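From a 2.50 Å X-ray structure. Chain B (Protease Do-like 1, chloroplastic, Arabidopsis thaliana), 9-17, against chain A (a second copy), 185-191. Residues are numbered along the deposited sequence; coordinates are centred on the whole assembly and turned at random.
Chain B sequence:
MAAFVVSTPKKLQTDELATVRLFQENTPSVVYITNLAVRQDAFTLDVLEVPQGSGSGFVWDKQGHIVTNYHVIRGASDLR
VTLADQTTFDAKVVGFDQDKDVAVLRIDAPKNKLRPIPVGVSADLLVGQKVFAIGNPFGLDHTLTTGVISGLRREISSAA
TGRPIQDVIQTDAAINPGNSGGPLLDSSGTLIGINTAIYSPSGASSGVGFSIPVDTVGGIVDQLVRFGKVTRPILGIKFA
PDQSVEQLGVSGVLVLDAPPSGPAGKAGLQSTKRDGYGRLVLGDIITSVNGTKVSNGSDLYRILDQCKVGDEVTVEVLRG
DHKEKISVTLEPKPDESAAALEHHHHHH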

ATOM      1  N   PRO B   9      37.817   3.750 -35.564  1.00110.24           N
ATOM      2  CA  PRO B   9      37.877   2.547 -34.712  1.00109.78           C
ATOM      3  C   PRO B   9      39.241   2.346 -34.075  1.00109.09           C
ATOM      4  O   PRO B   9      40.269   2.662 -34.675  1.00109.17           O
ATOM      5  CB  PRO B   9      37.522   1.364 -35.597  1.00109.37           C
ATOM      6  CG  PRO B   9      36.553   2.016 -36.550  1.00111.26           C
ATOM      7  CD  PRO B   9      37.169   3.409 -36.843  1.00110.92           C
ATOM      8  N   LYS B  10      39.226   1.831 -32.847  1.00107.67           N
ATOM      9  CA  LYS B  10      40.440   1.532 -32.087  1.00106.27           C
ATOM     10  C   LYS B  10      40.599   0.012 -32.115  1.00104.99           C
ATOM     11  O   LYS B  10      39.648  -0.726 -32.407  1.00104.35           O
ATOM     12  CB  LYS B  10      40.305   1.998 -30.632  1.00107.16           C
ATOM     13  CG  LYS B  10      39.993   3.475 -30.468  1.00107.75           C
ATOM     14  CD  LYS B  10      39.936   3.853 -29.002  1.00109.75           C
ATOM     15  CE  LYS B  10      39.793   5.351 -28.823  1.00109.26           C
ATOM     16  NZ  LYS B  10      39.678   5.703 -27.379  1.00112.84           N
ATOM     17  N   LYS B  11      41.791  -0.481 -31.821  1.00102.32           N
ATOM     18  CA  LYS B  11      41.937  -1.915 -31.853  1.00100.28           C
ATOM     19  C   LYS B  11      41.284  -2.484 -30.599  1.00 96.25           C
ATOM     20  O   LYS B  11      41.641  -2.117 -29.477  1.00 96.02           O
ATOM     21  CB  LYS B  11      43.417  -2.315 -31.939  1.00103.49           C
ATOM     22  CG  LYS B  11      44.190  -1.671 -33.107  1.00108.57           C
ATOM     23  CD  LYS B  11      43.490  -1.815 -34.482  1.00113.29           C
ATOM     24  CE  LYS B  11      43.551  -3.229 -35.082  1.00115.21           C
ATOM     25  NZ  LYS B  11      44.939  -3.638 -35.440  1.00115.29           N
ATOM     26  N   LEU B  12      40.293  -3.347 -30.808  1.00 90.49           N
ATOM     27  CA  LEU B  12      39.578  -4.013 -29.723  1.00 84.81           C
ATOM     28  C   LEU B  12      40.280  -5.317 -29.387  1.00 83.17           C
ATOM     29  O   LEU B  12      40.919  -5.931 -30.245  1.00 83.65           O
ATOM     30  CB  LEU B  12      38.150  -4.336 -30.138  1.00 82.58           C
ATOM     31  CG  LEU B  12      37.315  -3.126 -30.501  1.00 77.39           C
ATOM     32  CD1 LEU B  12      35.904  -3.568 -30.721  1.00 74.95           C
ATOM     33  CD2 LEU B  12      37.400  -2.095 -29.392  1.00 82.83           C
ATOM     34  N   GLN B  13      40.136  -5.758 -28.145  1.00 78.69           N
ATOM     35  CA  GLN B  13      40.783  -6.981 -27.727  1.00 76.94           C
ATOM     36  C   GLN B  13      40.069  -8.243 -28.239  1.00 77.80           C
ATOM     37  O   GLN B  13      38.881  -8.215 -28.579  1.00 77.86           O
ATOM     38  CB  GLN B  13      40.927  -6.973 -26.204  1.00 73.78           C
ATOM     39  CG  GLN B  13      41.713  -5.761 -25.676  1.00 80.10           C
ATOM     40  CD  GLN B  13      43.107  -5.568 -26.343  1.00 82.34           C
ATOM     41  OE1 GLN B  13      43.964  -6.452 -26.288  1.00 82.05           O
ATOM     42  NE2 GLN B  13      43.320  -4.403 -26.963  1.00 76.10           N
ATOM     43  N   THR B  14      40.820  -9.340 -28.309  1.00 76.61           N
ATOM     44  CA  THR B  14      40.320 -10.615 -28.796  1.00 74.94           C
ATOM     45  C   THR B  14      38.879 -10.832 -28.418  1.00 76.37           C
ATOM     46  O   THR B  14      37.983 -10.772 -29.255  1.00 79.59           O
ATOM     47  CB  THR B  14      41.137 -11.806 -28.210  1.00 77.38           C
ATOM     48  OG1 THR B  14      42.513 -11.693 -28.603  1.00 75.57           O
ATOM     49  CG2 THR B  14      40.580 -13.143 -28.689  1.00 67.40           C
ATOM     50  N   ASP B  15      38.678 -11.088 -27.136  1.00 75.01           N
ATOM     51  CA  ASP B  15      37.374 -11.371 -26.587  1.00 74.88           C
ATOM     52  C   ASP B  15      36.231 -10.463 -27.005  1.00 71.86           C
ATOM     53  O   ASP B  15      35.235 -10.941 -27.546  1.00 67.40           O
ATOM     54  CB  ASP B  15      37.466 -11.380 -25.077  1.00 84.63           C
ATOM     55  CG  ASP B  15      36.791 -12.572 -24.477  1.00 92.61           C
ATOM     56  OD1 ASP B  15      37.316 -13.697 -24.665  1.00100.23           O
ATOM     57  OD2 ASP B  15      35.734 -12.380 -23.829  1.00 96.71           O
ATOM     58  N   GLU B  16      36.353  -9.163 -26.753  1.00 69.68           N
ATOM     59  CA  GLU B  16      35.275  -8.260 -27.113  1.00 69.66           C
ATOM     60  C   GLU B  16      35.015  -8.298 -28.607  1.00 69.51           C
ATOM     61  O   GLU B  16      33.867  -8.214 -29.055  1.00 72.98           O
ATOM     62  CB  GLU B  16      35.561  -6.827 -26.640  1.00 69.62           C
ATOM     63  CG  GLU B  16      36.848  -6.209 -27.164  1.00 72.22           C
ATOM     64  CD  GLU B  16      37.068  -4.792 -26.639  1.00 74.90           C
ATOM     65  OE1 GLU B  16      38.238  -4.316 -26.642  1.00 77.46           O
ATOM     66  OE2 GLU B  16      36.074  -4.149 -26.228  1.00 73.11           O
ATOM     67  N   LEU B  17      36.076  -8.457 -29.386  1.00 70.44           N
ATOM     68  CA  LEU B  17      35.930  -8.524 -30.830  1.00 68.09           C
ATOM     69  C   LEU B  17      35.035  -9.723 -31.174  1.00 65.58           C
ATOM     70  O   LEU B  17      34.107  -9.611 -31.973  1.00 63.56           O
ATOM     71  CB  LEU B  17      37.299  -8.654 -31.485  1.00 70.75           C
ATOM     72  CG  LEU B  17      37.321  -8.602 -33.027  1.00 79.85           C
ATOM     73  CD1 LEU B  17      36.282  -7.606 -33.589  1.00 78.25           C
ATOM     74  CD2 LEU B  17      38.729  -8.226 -33.470  1.00 76.79           C
TER
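Chain A 185-191: LDSSGTL

Chain A meets chain B here as a tight turn set against an extended arm that winds into a helix. From Asp186(A) to Gly189(A) the backbone makes a type I beta turn, closed by the hydrogen bond from Gly189(A) N to Asp186(A) O at 3.0 Å; the bond from Asp186(A) N to Thr190(A) O, also 3.0 Å, ties the two flanks together just outside it. Gly189(A) has a positive phi of 66°, a conformation that by itself favours glycine, and no atom of the chain B stretch lies within 5.5 Å of the place where a CB would stand. The rule there concerns the backbone, not the interface.

Chain B runs extended through Lys10(B), Lys11(B), Leu12(B) and Gln13(B), with psi between 121° and 162°, and then enters a helix at Thr14(B). Gln13(B) occupies the N-cap position, and its O accepts the first helical bond, from Leu17(B) N at 2.9 Å. The backbones stay well apart: the CA atoms of Lys10(B) and Ser188(A) are 7.7 Å from each other, those of Leu12(B) and Ser187(A) 7.1 Å. In this pairing, chain B advances from Lys10(B) to Leu12(B) as chain A steps back from Ser188(A) to Ser187(A). With such spacing the contact belongs to side chains, and together the stretches bury 248 Å².

Glu16(B) makes the shortest link. Its CA-to-CB bond points toward chain A, chi1 is p and chi2 t, and OE1 accepts a hydrogen bond from Ser187(A) OG at 2.6 Å. The same OE1 takes the backbone hydrogen of its own chain, Gln13(B) N to Glu16(B) OE1 at 2.8 Å with a nearly straight angle of 165°. One carboxylate oxygen thus braces the start of the helix and fastens the turn of the neighbouring copy, while OE2 is satisfied elsewhere in the structure. Leu12(B) adds a nonpolar shoulder to this site, its CD2 lying 4.1 Å from Ser187(A) OG.

Lys10(B) covers the other part of the turn. After an m chi1 its chain is fully extended, chi2 to chi4 all t, and this reach carries the ammonium past Ser188(A), whose OG lies 3.2 Å from Lys10(B) CD. At the tip, Lys10(B) NZ forms a salt bridge with Asp186(A) OD1 at 3.5 Å; the hydrogen bond within it is weak. Thr190(A) OG1 lies closer, 2.8 Å from Lys10(B) NZ.

Asp186(A) is also held by its own loop. Its OD2 accepts Thr190(A) N at 3.0 Å, Thr190(A) OG1 at 3.2 Å and, weakly, Ser188(A) N at 3.1 Å, which holds the carboxylate over the turn and presents OD1 to the lysine. Glu16(B) and Asp186(A) therefore share one design principle: each acid accepts hydrogen bonding from backbone N atoms of its own stretch and also contacts the partner chain, Glu16(B) through one shared oxygen and Asp186(A) with OD2 turned inward and OD1 toward Lys10(B).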

ATOM      1  N   LEU A 185      33.984   3.959 -19.584  1.00 58.94           N
ATOM      2  CA  LEU A 185      35.152   3.922 -20.460  1.00 62.14           C
ATOM      3  C   LEU A 185      35.205   2.682 -21.358  1.00 62.88           C
ATOM      4  O   LEU A 185      34.660   1.638 -21.003  1.00 63.85           O
ATOM      5  CB  LEU A 185      36.439   3.992 -19.622  1.00 61.97           C
ATOM      6  CG  LEU A 185      36.589   5.051 -18.528  1.00 61.86           C
ATOM      7  CD1 LEU A 185      36.573   4.383 -17.178  1.00 60.53           C
ATOM      8  CD2 LEU A 185      37.898   5.790 -18.711  1.00 61.43           C
ATOM      9  N   ASP A 186      35.859   2.791 -22.514  1.00 63.67           N
ATOM     10  CA  ASP A 186      36.001   1.636 -23.403  1.00 63.74           C
ATOM     11  C   ASP A 186      37.263   0.849 -23.013  1.00 64.30           C
ATOM     12  O   ASP A 186      37.963   1.217 -22.058  1.00 63.88           O
ATOM     13  CB  ASP A 186      36.045   2.078 -24.872  1.00 66.49           C
ATOM     14  CG  ASP A 186      37.254   2.916 -25.205  1.00 70.69           C
ATOM     15  OD1 ASP A 186      37.364   3.334 -26.374  1.00 75.89           O
ATOM     16  OD2 ASP A 186      38.102   3.160 -24.318  1.00 74.79           O
ATOM     17  N   SER A 187      37.567  -0.232 -23.728  1.00 63.87           N
ATOM     18  CA  SER A 187      38.730  -1.043 -23.368  1.00 60.87           C
ATOM     19  C   SER A 187      40.069  -0.317 -23.509  1.00 62.24           C
ATOM     20  O   SER A 187      41.082  -0.780 -22.983  1.00 58.94           O
ATOM     21  CB  SER A 187      38.749  -2.338 -24.173  1.00 56.47           C
ATOM     22  OG  SER A 187      38.852  -2.063 -25.555  1.00 65.59           O
ATOM     23  N   SER A 188      40.070   0.816 -24.208  1.00 64.28           N
ATOM     24  CA  SER A 188      41.290   1.617 -24.403  1.00 67.70           C
ATOM     25  C   SER A 188      41.480   2.588 -23.241  1.00 69.42           C
ATOM     26  O   SER A 188      42.331   3.470 -23.291  1.00 70.40           O
ATOM     27  CB  SER A 188      41.222   2.447 -25.686  1.00 66.91           C
ATOM     28  OG  SER A 188      40.843   1.662 -26.792  1.00 74.83           O
ATOM     29  N   GLY A 189      40.662   2.438 -22.210  1.00 69.10           N
ATOM     30  CA  GLY A 189      40.777   3.296 -21.056  1.00 68.93           C
ATOM     31  C   GLY A 189      40.445   4.730 -21.387  1.00 71.23           C
ATOM     32  O   GLY A 189      41.077   5.642 -20.841  1.00 77.08           O
ATOM     33  N   THR A 190      39.468   4.949 -22.263  1.00 64.98           N
ATOM     34  CA  THR A 190      39.108   6.303 -22.614  1.00 64.11           C
ATOM     35  C   THR A 190      37.627   6.561 -22.359  1.00 65.94           C
ATOM     36  O   THR A 190      36.807   5.635 -22.348  1.00 66.67           O
ATOM     37  CB  THR A 190      39.488   6.596 -24.093  1.00 69.76           C
ATOM     38  OG1 THR A 190      38.398   6.294 -24.968  1.00 73.27           O
ATOM     39  CG2 THR A 190      40.652   5.723 -24.506  1.00 69.79           C
ATOM     40  N   LEU A 191      37.295   7.830 -22.128  1.00 68.36           N
ATOM     41  CA  LEU A 191      35.931   8.276 -21.847  1.00 66.56           C
ATOM     42  C   LEU A 191      35.001   8.169 -23.061  1.00 69.53           C
ATOM     43  O   LEU A 191      35.187   8.874 -24.063  1.00 68.71           O
ATOM     44  CB  LEU A 191      35.961   9.728 -21.376  1.00 62.93           C
ATOM     45  CG  LEU A 191      34.599  10.342 -21.001  1.00 70.93           C
ATOM     46  CD1 LEU A 191      33.993   9.612 -19.768  1.00 65.79           C
ATOM     47  CD2 LEU A 191      34.768  11.858 -20.704  1.00 70.18           C
TER